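Local structure of glycerol uptake operon antiterminator-related protein (Thermotoga maritima, 1VKF) at residues Ile17-Trp22 / Gly28-Asp33; Val35-Ser40 / Phe47-Leu52; Asn67-Gly72 / Leu77-Ala82. The protein probably helps regulate transcription of a glycerol uptake operon by glycerol-3-phosphate responsive antitermination, and has a TIM-barrel fold. All coordinates share one frame; numbering follows the deposited sequence.

Contact 1. Residues Ile17-Trp22 / Gly28-Asp33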
loop_
_atom_site.group_PDB
_atom_site.type_symbol
_atom_site.label_atom_id
_atom_site.label_comp_id
_atom_site.label_asym_id
_atom_site.label_seq_id
_atom_site.Cartn_x
_atom_site.Cartn_y
_atom_site.Cartn_z
ATOM N N ILE A 17 0.706 -12.158 -1.913
ATOM C CA ILE A 17 1.806 -11.263 -2.055
ATOM C C ILE A 17 1.452 -10.147 -3.065
ATOM O O ILE A 17 0.916 -10.413 -4.134
ATOM C CB ILE A 17 3.019 -12.053 -2.523
ATOM C CG1 ILE A 17 3.358 -13.134 -1.485
ATOM C CG2 ILE A 17 4.178 -11.147 -2.786
ATOM C CD1 ILE A 17 3.720 -12.606 -0.149
ATOM N N ILE A 18 1.706 -8.928 -2.644
ATOM C CA ILE A 18 1.620 -7.688 -3.445
ATOM C C ILE A 18 3.038 -7.257 -3.808
ATOM O O ILE A 18 3.956 -7.273 -2.966
ATOM C CB ILE A 18 0.910 -6.569 -2.624
ATOM C CG1 ILE A 18 -0.518 -6.937 -2.455
ATOM C CG2 ILE A 18 1.082 -5.197 -3.292
ATOM C CD1 ILE A 18 -1.278 -6.107 -1.417
ATOM N N ALA A 19 3.247 -6.885 -5.058
ATOM C CA ALA A 19 4.573 -6.508 -5.523
ATOM C C ALA A 19 4.815 -5.038 -5.236
ATOM O O ALA A 19 4.184 -4.191 -5.837
ATOM C CB ALA A 19 4.736 -6.777 -7.021
ATOM N N ALA A 20 5.810 -4.782 -4.403
ATOM C CA ALA A 20 6.302 -3.422 -4.125
ATOM C C ALA A 20 7.464 -3.111 -5.088
ATOM O O ALA A 20 8.450 -3.894 -5.205
ATOM C CB ALA A 20 6.764 -3.321 -2.681
ATOM N N LEU A 21 7.367 -1.946 -5.724
ATOM C CA LEU A 21 8.367 -1.490 -6.644
ATOM C C LEU A 21 8.989 -0.200 -6.150
ATOM O O LEU A 21 8.294 0.774 -5.871
ATOM C CB LEU A 21 7.770 -1.257 -8.030
ATOM C CG LEU A 21 7.408 -2.539 -8.799
ATOM C CD1 LEU A 21 7.025 -2.125 -10.186
ATOM C CD2 LEU A 21 8.532 -3.558 -8.801
ATOM N N TRP A 22 10.328 -0.191 -6.090
ATOM C CA TRP A 22 11.064 1.029 -5.674
ATOM C C TRP A 22 11.698 1.737 -6.862
ATOM O O TRP A 22 12.063 2.906 -6.788
ATOM C CB TRP A 22 12.149 0.668 -4.671
ATOM C CG TRP A 22 11.608 0.527 -3.324
ATOM C CD1 TRP A 22 11.408 -0.654 -2.630
ATOM C CD2 TRP A 22 11.140 1.576 -2.480
ATOM N NE1 TRP A 22 10.862 -0.377 -1.397
ATOM C CE2 TRP A 22 10.698 0.983 -1.272
ATOM C CE3 TRP A 22 11.055 2.982 -2.610
ATOM C CZ2 TRP A 22 10.176 1.727 -0.221
ATOM C CZ3 TRP A 22 10.585 3.710 -1.559
ATOM C CH2 TRP A 22 10.125 3.088 -0.374
ATOM N N GLY A 28 12.039 -6.653 -14.585
ATOM C CA GLY A 28 11.872 -8.090 -14.727
ATOM C C GLY A 28 10.410 -8.510 -14.623
ATOM O O GLY A 28 9.528 -7.657 -14.717
ATOM N N GLU A 29 10.151 -9.801 -14.435
ATOM C CA GLU A 29 8.798 -10.322 -14.321
ATOM C C GLU A 29 8.211 -9.927 -12.985
ATOM O O GLU A 29 8.877 -9.991 -11.955
ATOM C CB GLU A 29 8.786 -11.857 -14.438
ATOM C CG GLU A 29 7.425 -12.506 -14.245
ATOM C CD GLU A 29 6.439 -12.129 -15.360
ATOM O OE1 GLU A 29 6.919 -11.719 -16.429
ATOM O OE2 GLU A 29 5.201 -12.268 -15.190
ATOM N N ILE A 30 6.939 -9.546 -13.000
ATOM C CA ILE A 30 6.193 -9.252 -11.790
ATOM C C ILE A 30 5.041 -10.236 -11.715
ATOM O O ILE A 30 4.034 -10.108 -12.454
ATOM C CB ILE A 30 5.670 -7.771 -11.779
ATOM C CG1 ILE A 30 6.822 -6.771 -11.916
ATOM C CG2 ILE A 30 4.846 -7.530 -10.507
ATOM C CD1 ILE A 30 6.383 -5.312 -12.216
ATOM N N GLU A 31 5.183 -11.274 -10.888
ATOM C CA GLU A 31 4.135 -12.269 -10.780
ATOM C C GLU A 31 2.827 -11.759 -10.125
ATOM O O GLU A 31 1.757 -12.084 -10.636
ATOM C CB GLU A 31 4.650 -13.542 -10.107
ATOM C CG GLU A 31 5.706 -14.272 -10.938
ATOM C CD GLU A 31 7.138 -13.880 -10.613
ATOM O OE1 GLU A 31 7.373 -12.907 -9.864
ATOM O OE2 GLU A 31 8.047 -14.560 -11.144
ATOM N N PRO A 32 2.899 -11.019 -9.003
ATOM C CA PRO A 32 1.679 -10.529 -8.346
ATOM C C PRO A 32 0.750 -9.698 -9.235
ATOM O O PRO A 32 1.238 -8.925 -10.069
ATOM C CB PRO A 32 2.243 -9.705 -7.169
ATOM C CG PRO A 32 3.545 -10.359 -6.821
ATOM C CD PRO A 32 4.093 -10.655 -8.210
ATOM N N ASP A 33 -0.570 -9.829 -9.013
ATOM C CA ASP A 33 -1.544 -9.075 -9.777
ATOM C C ASP A 33 -1.610 -7.604 -9.350
ATOM O O ASP A 33 -1.977 -6.726 -10.168
ATOM C CB ASP A 33 -2.951 -9.669 -9.598
ATOM C CG ASP A 33 -3.108 -11.034 -10.233
ATOM O OD1 ASP A 33 -2.517 -11.302 -11.294
ATOM O OD2 ASP A 33 -3.814 -11.898 -9.708
#
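Pro32 and Ile30 pack on Ile17, Ala19 and Leu21 in a purely apolar, buried contact between the first barrel strand, 16-21, and the extended loop that leads from it to strand 34-41. No hydrogen bond crosses it. The proline ring lies against the strand backbone as well as its side chains: Pro32 CB is 3.4 Å from Ile17 O, and Pro32 CG is 3.8 Å from Ala19 CB. A small methyl suits position 19, because the loop comes close enough for Ala19 CB to meet Ile30 CG2 at 3.6 Å. Ile30 divides its work between two branches. CG2, anti to the backbone N, goes to the alanine, whereas CG1, beside the backbone N (chi1 -58°), carries Ile30 CD1 tip to tip against Leu21 CD1, 3.8 Å away. Ile17 touches more lightly, its CG2 lying beside the proline ring at 4.2 Å from Pro32 CG. Lys57 NZ donates hydrogen bonds to the carbonyl oxygens of Ile30 and Pro32, whose side chains face the strand. Strand 16-21 runs between strands 34-41 and 173-176 in the sheet; Trp182 of helix 179-182 touches Ile17, Ala19 and Leu21, while Leu52 of helix 45-54 reaches both Leu21 and Ile30.

Contact 2. Residues Val35-Ser40 / Phe47-Leu52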
loop_
_atom_site.group_PDB
_atom_site.type_symbol
_atom_site.label_atom_id
_atom_site.label_comp_id
_atom_site.label_asym_id
_atom_site.label_seq_id
_atom_site.Cartn_x
_atom_site.Cartn_y
_atom_site.Cartn_z
ATOM N N VAL A 35 0.289 -4.207 -7.670
ATOM C CA VAL A 35 1.578 -3.567 -7.535
ATOM C C VAL A 35 1.395 -2.313 -6.687
ATOM O O VAL A 35 0.498 -1.518 -6.960
ATOM C CB VAL A 35 2.194 -3.150 -8.914
ATOM C CG1 VAL A 35 3.435 -2.289 -8.747
ATOM C CG2 VAL A 35 2.599 -4.359 -9.733
ATOM N N PHE A 36 2.282 -2.137 -5.697
ATOM C CA PHE A 36 2.403 -0.874 -4.990
ATOM C C PHE A 36 3.627 -0.164 -5.486
ATOM O O PHE A 36 4.735 -0.652 -5.301
ATOM C CB PHE A 36 2.495 -1.121 -3.478
ATOM C CG PHE A 36 1.219 -1.474 -2.819
ATOM C CD1 PHE A 36 0.048 -1.645 -3.512
ATOM C CD2 PHE A 36 1.206 -1.701 -1.447
ATOM C CE1 PHE A 36 -1.123 -1.918 -2.834
ATOM C CE2 PHE A 36 0.050 -1.999 -0.787
ATOM C CZ PHE A 36 -1.102 -2.121 -1.478
ATOM N N LEU A 37 3.460 0.958 -6.191
ATOM C CA LEU A 37 4.609 1.731 -6.703
ATOM C C LEU A 37 5.010 2.712 -5.622
ATOM O O LEU A 37 4.271 3.637 -5.270
ATOM C CB LEU A 37 4.193 2.492 -7.962
ATOM C CG LEU A 37 5.252 3.358 -8.596
ATOM C CD1 LEU A 37 6.488 2.590 -8.955
ATOM C CD2 LEU A 37 4.642 4.086 -9.792
ATOM N N LEU A 38 6.166 2.477 -5.013
ATOM C CA LEU A 38 6.517 3.158 -3.786
ATOM C C LEU A 38 7.403 4.383 -3.968
ATOM O O LEU A 38 7.602 5.135 -2.996
ATOM C CB LEU A 38 7.197 2.186 -2.830
ATOM C CG LEU A 38 6.283 1.021 -2.415
ATOM C CD1 LEU A 38 7.038 0.187 -1.405
ATOM C CD2 LEU A 38 4.958 1.483 -1.825
ATOM N N LYS A 39 7.875 4.607 -5.185
ATOM C CA LYS A 39 8.582 5.835 -5.519
ATOM C C LYS A 39 8.395 6.153 -6.988
ATOM O O LYS A 39 8.436 5.280 -7.858
ATOM C CB LYS A 39 10.085 5.662 -5.218
ATOM C CG LYS A 39 10.950 6.922 -5.417
ATOM C CD LYS A 39 12.446 6.647 -5.153
ATOM C CE LYS A 39 13.227 7.946 -5.242
ATOM N NZ LYS A 39 14.615 7.780 -4.759
ATOM N N SER A 40 8.229 7.427 -7.277
ATOM C CA SER A 40 8.213 7.886 -8.648
ATOM C C SER A 40 8.509 9.379 -8.600
ATOM O O SER A 40 9.007 9.891 -7.593
ATOM C CB SER A 40 6.828 7.576 -9.332
ATOM O OG SER A 40 6.816 7.961 -10.712
ATOM N N PHE A 47 4.318 7.596 -17.194
ATOM C CA PHE A 47 5.025 6.599 -17.976
ATOM C C PHE A 47 5.247 5.326 -17.168
ATOM O O PHE A 47 5.138 4.218 -17.672
ATOM C CB PHE A 47 6.380 7.124 -18.391
ATOM C CG PHE A 47 6.330 8.430 -19.147
ATOM C CD1 PHE A 47 5.476 8.603 -20.229
ATOM C CD2 PHE A 47 7.181 9.478 -18.794
ATOM C CE1 PHE A 47 5.447 9.812 -20.927
ATOM C CE2 PHE A 47 7.152 10.696 -19.496
ATOM C CZ PHE A 47 6.277 10.858 -20.548
ATOM N N HIS A 48 5.579 5.511 -15.899
ATOM C CA HIS A 48 5.727 4.379 -14.988
ATOM C C HIS A 48 4.426 3.603 -14.904
ATOM O O HIS A 48 4.423 2.348 -14.998
ATOM C CB HIS A 48 6.187 4.838 -13.608
ATOM C CG HIS A 48 7.567 5.420 -13.597
ATOM N ND1 HIS A 48 8.024 6.193 -12.544
ATOM C CD2 HIS A 48 8.596 5.332 -14.477
ATOM C CE1 HIS A 48 9.275 6.553 -12.778
ATOM N NE2 HIS A 48 9.650 6.039 -13.940
ATOM N N LEU A 49 3.316 4.306 -14.725
ATOM C CA LEU A 49 2.023 3.653 -14.650
ATOM C C LEU A 49 1.604 2.942 -15.944
ATOM O O LEU A 49 1.044 1.845 -15.891
ATOM C CB LEU A 49 0.923 4.611 -14.239
ATOM C CG LEU A 49 1.097 5.097 -12.776
ATOM C CD1 LEU A 49 0.215 6.260 -12.462
ATOM C CD2 LEU A 49 0.741 3.945 -11.838
ATOM N N LYS A 50 1.859 3.557 -17.086
ATOM C CA LYS A 50 1.610 2.906 -18.372
ATOM C C LYS A 50 2.335 1.551 -18.453
ATOM O O LYS A 50 1.739 0.579 -18.913
ATOM C CB LYS A 50 2.072 3.789 -19.524
ATOM C CG LYS A 50 2.014 3.081 -20.883
ATOM C CD LYS A 50 1.867 4.021 -22.040
ATOM C CE LYS A 50 1.628 3.255 -23.375
ATOM N NZ LYS A 50 0.666 2.131 -23.219
ATOM N N ILE A 51 3.600 1.494 -18.046
ATOM C CA ILE A 51 4.375 0.241 -18.097
ATOM C C ILE A 51 3.624 -0.835 -17.268
ATOM O O ILE A 51 3.455 -1.987 -17.698
ATOM C CB ILE A 51 5.833 0.419 -17.619
ATOM C CG1 ILE A 51 6.652 1.231 -18.609
ATOM C CG2 ILE A 51 6.470 -0.954 -17.314
ATOM C CD1 ILE A 51 7.965 1.809 -17.957
ATOM N N LEU A 52 3.187 -0.460 -16.066
ATOM C CA LEU A 52 2.640 -1.408 -15.114
ATOM C C LEU A 52 1.219 -1.778 -15.503
ATOM O O LEU A 52 0.829 -2.953 -15.422
ATOM C CB LEU A 52 2.663 -0.813 -13.710
ATOM C CG LEU A 52 4.084 -0.616 -13.137
ATOM C CD1 LEU A 52 3.963 0.135 -11.808
ATOM C CD2 LEU A 52 4.821 -1.906 -12.947
#
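The imidazole ring of His48 meets Ser40 at its edge: Ser40 OG lies near the ring plane, 2.8 Å from His48 ND1 in a hydrogen bond in which either group could be the donor, and Ser40 CB is in plane behind it. Neither face of the ring is used by segment 35-40; elsewhere in the chain Met24 touches the histidine side chain. This is the strand-helix half of a beta-alpha-beta unit, strand 34-41, helix 45-54 and strand 58-62, the repeating element of a TIM barrel. As is usual in such a unit, helix segment 47-52 runs back nearly antiparallel to strand segment 35-37 (168°), the two short axes coming within 11.0 Å.

Toward the start of the strand, away from the polar pair, the interface is aliphatic. Val35 and Leu37 face the helix, and Leu49 and Leu52, three residues apart, meet them from its near side. Val35 CG1, anti to its own N (chi1 171°), points to Leu52 CD1 at 3.9 Å, the two side chains crossing at about a right angle. Short, beta-branched Val35 suits the strand, and the longer Leu52 reaches across to it. Leu37 extends CD2 between three partners: His48 CB at 4.2 Å, Leu49 CD2 at 4.4 Å and, loosely, Leu52. Val59 of strand 58-62, the next strand of the unit, touches both Leu49 and Leu52. Serine suits the strand's end because its short hydroxyl can meet the histidine: Ser40 OG, anti to the backbone N (chi1 -177°), also lies 3.5 Å from His48 CE1.

Contact 3. Residues Asn67-Gly72 / Leu77-Ala82; sequences NGLGEG and LFVKKA
Leu69 joins the loop 67-72 to helix 73-82 by apolar contacts with Phe78 and Val79. The tighter one is Leu69 CD2 against Val79 CG2, at 3.4 Å shorter than usual for two methyl carbons, with the side chains crossing at about a right angle. The other methyl of Leu69, CD1, approaches the phenyl ring obliquely and lies 4.0 Å from Phe78 CD1. One forked leucine can thus touch two successive helix residues. Its CG stands opposite the backbone N (chi1 -165°), which extends the branch from the loop toward the helix. The Phe78 side chain also touches Ile42, and buried Val79 also touches Leu45 of helix 45-54.

In the TIM-barrel fold such loops lead from a barrel strand to the following helix; here the way from strand 58-62 to helix 73-82 includes the short strand 66-67, which pairs with strand 34-41.

No hydrogen bond crosses between the segments; the polar contacts are backbone ones or reach outside. Gly72 occupies the N-cap position of the helix, and its N donates to Asn94 OD1. Gly72 and Gly68 both have positive phi, where a CB would press on the preceding carbonyl O, so the absence of a side chain suits these turns. Within the helix, Lys81 N bonds to Leu77 O at 2.9 Å.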
loop_
_atom_site.group_PDB
_atom_site.type_symbol
_atom_site.label_atom_id
_atom_site.label_comp_id
_atom_site.label_asym_id
_atom_site.label_seq_id
_atom_site.Cartn_x
_atom_site.Cartn_y
_atom_site.Cartn_z
ATOM N N ASN A 67 8.197 12.205 -6.023
ATOM C CA ASN A 67 9.019 13.401 -5.961
ATOM C C ASN A 67 8.420 14.523 -6.793
ATOM O O ASN A 67 8.091 14.338 -7.972
ATOM C CB ASN A 67 10.395 13.151 -6.456
ATOM C CG ASN A 67 11.273 12.379 -5.451
ATOM O OD1 ASN A 67 10.920 12.210 -4.300
ATOM N ND2 ASN A 67 12.438 11.975 -5.901
ATOM N N GLY A 68 8.312 15.706 -6.183
ATOM C CA GLY A 68 7.657 16.823 -6.841
ATOM C C GLY A 68 6.165 17.005 -6.569
ATOM O O GLY A 68 5.657 18.067 -6.905
ATOM N N LEU A 69 5.461 15.995 -6.039
ATOM C CA LEU A 69 4.052 16.041 -5.764
ATOM C C LEU A 69 3.841 16.562 -4.351
ATOM O O LEU A 69 4.585 16.187 -3.406
ATOM C CB LEU A 69 3.393 14.624 -5.891
ATOM C CG LEU A 69 1.875 14.521 -5.988
ATOM C CD1 LEU A 69 1.336 15.201 -7.148
ATOM C CD2 LEU A 69 1.498 13.039 -6.006
ATOM N N GLY A 70 2.759 17.303 -4.189
ATOM C CA GLY A 70 2.324 17.791 -2.874
ATOM C C GLY A 70 1.174 16.952 -2.292
ATOM O O GLY A 70 0.963 15.791 -2.621
ATOM N N GLU A 71 0.408 17.561 -1.422
ATOM C CA GLU A 71 -0.643 16.830 -0.745
ATOM C C GLU A 71 -1.961 17.426 -1.155
ATOM O O GLU A 71 -2.022 18.560 -1.650
ATOM C CB GLU A 71 -0.423 16.832 0.774
ATOM C CG GLU A 71 -0.478 18.155 1.471
ATOM C CD GLU A 71 -0.157 18.024 2.968
ATOM O OE1 GLU A 71 0.545 17.060 3.354
ATOM O OE2 GLU A 71 -0.612 18.872 3.748
ATOM N N GLY A 72 -3.016 16.666 -0.930
ATOM C CA GLY A 72 -4.357 17.171 -1.098
ATOM C C GLY A 72 -5.046 16.814 -2.392
ATOM O O GLY A 72 -4.582 15.977 -3.138
ATOM N N LEU A 77 -5.963 13.833 -7.544
ATOM C CA LEU A 77 -6.522 13.854 -8.902
ATOM C C LEU A 77 -5.428 13.749 -9.967
ATOM O O LEU A 77 -5.665 13.102 -10.986
ATOM C CB LEU A 77 -7.384 15.090 -9.185
ATOM C CG LEU A 77 -8.648 15.100 -8.338
ATOM C CD1 LEU A 77 -9.404 16.404 -8.546
ATOM C CD2 LEU A 77 -9.495 13.867 -8.616
ATOM N N PHE A 78 -4.206 14.298 -9.755
ATOM C CA PHE A 78 -3.118 14.129 -10.645
ATOM C C PHE A 78 -2.662 12.685 -10.751
ATOM O O PHE A 78 -2.419 12.187 -11.851
ATOM C CB PHE A 78 -1.934 14.996 -10.158
ATOM C CG PHE A 78 -0.722 14.932 -11.009
ATOM C CD1 PHE A 78 0.191 13.952 -10.764
ATOM C CD2 PHE A 78 -0.550 15.833 -12.046
ATOM C CE1 PHE A 78 1.361 13.861 -11.547
ATOM C CE2 PHE A 78 0.613 15.780 -12.830
ATOM C CZ PHE A 78 1.548 14.774 -12.582
ATOM N N VAL A 79 -2.596 12.011 -9.605
ATOM C CA VAL A 79 -2.185 10.637 -9.580
ATOM C C VAL A 79 -3.282 9.768 -10.298
ATOM O O VAL A 79 -2.934 8.840 -11.040
ATOM C CB VAL A 79 -1.923 10.183 -8.107
ATOM C CG1 VAL A 79 -1.718 8.698 -8.058
ATOM C CG2 VAL A 79 -0.703 10.930 -7.587
ATOM N N LYS A 80 -4.560 10.075 -10.097
ATOM C CA LYS A 80 -5.615 9.393 -10.829
ATOM C C LYS A 80 -5.504 9.612 -12.346
ATOM O O LYS A 80 -5.539 8.643 -13.137
ATOM C CB LYS A 80 -7.000 9.800 -10.292
ATOM C CG LYS A 80 -8.166 9.038 -10.921
ATOM C CD LYS A 80 -8.239 7.626 -10.320
ATOM C CE LYS A 80 -9.474 6.845 -10.786
ATOM N NZ LYS A 80 -9.142 6.041 -11.993
ATOM N N LYS A 81 -5.279 10.854 -12.751
ATOM C CA LYS A 81 -5.067 11.195 -14.190
ATOM C C LYS A 81 -3.883 10.484 -14.806
ATOM O O LYS A 81 -3.868 10.117 -16.018
ATOM C CB LYS A 81 -4.869 12.705 -14.330
ATOM C CG LYS A 81 -6.144 13.515 -14.284
ATOM C CD LYS A 81 -6.125 14.693 -15.282
ATOM C CE LYS A 81 -7.538 15.250 -15.457
ATOM N NZ LYS A 81 -7.570 16.584 -16.128
ATOM N N ALA A 82 -2.852 10.269 -14.003
ATOM C CA ALA A 82 -1.667 9.582 -14.491
ATOM C C ALA A 82 -1.904 8.111 -14.751
ATOM O O ALA A 82 -1.091 7.498 -15.386
ATOM C CB ALA A 82 -0.491 9.752 -13.531
#

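How the contacts relate
Contacts 1 and 2 are buried and involve neighbouring barrel strands, 16-21 and 34-41, whereas contact 3 lies farther out, its centre about 16 Å from the chain centre against 12 Å for the others, and is partly buried. Contact 1 meets contact 2 directly: Ala19 O to Phe36 N, at 2.8 Å, is a probable hydrogen bond of the parallel sheet, and Leu21 and Leu52 pack together. Contact 2 reaches contact 3 through Ser40 O and Asn67 N, another probable hydrogen bond, and through Leu49 against Ala82. Contacts 1 and 3 do not touch. Only contact 2 adds a polar side-chain pair, near the strand's end; the other two meet by apolar contacts alone, loop against strand or helix.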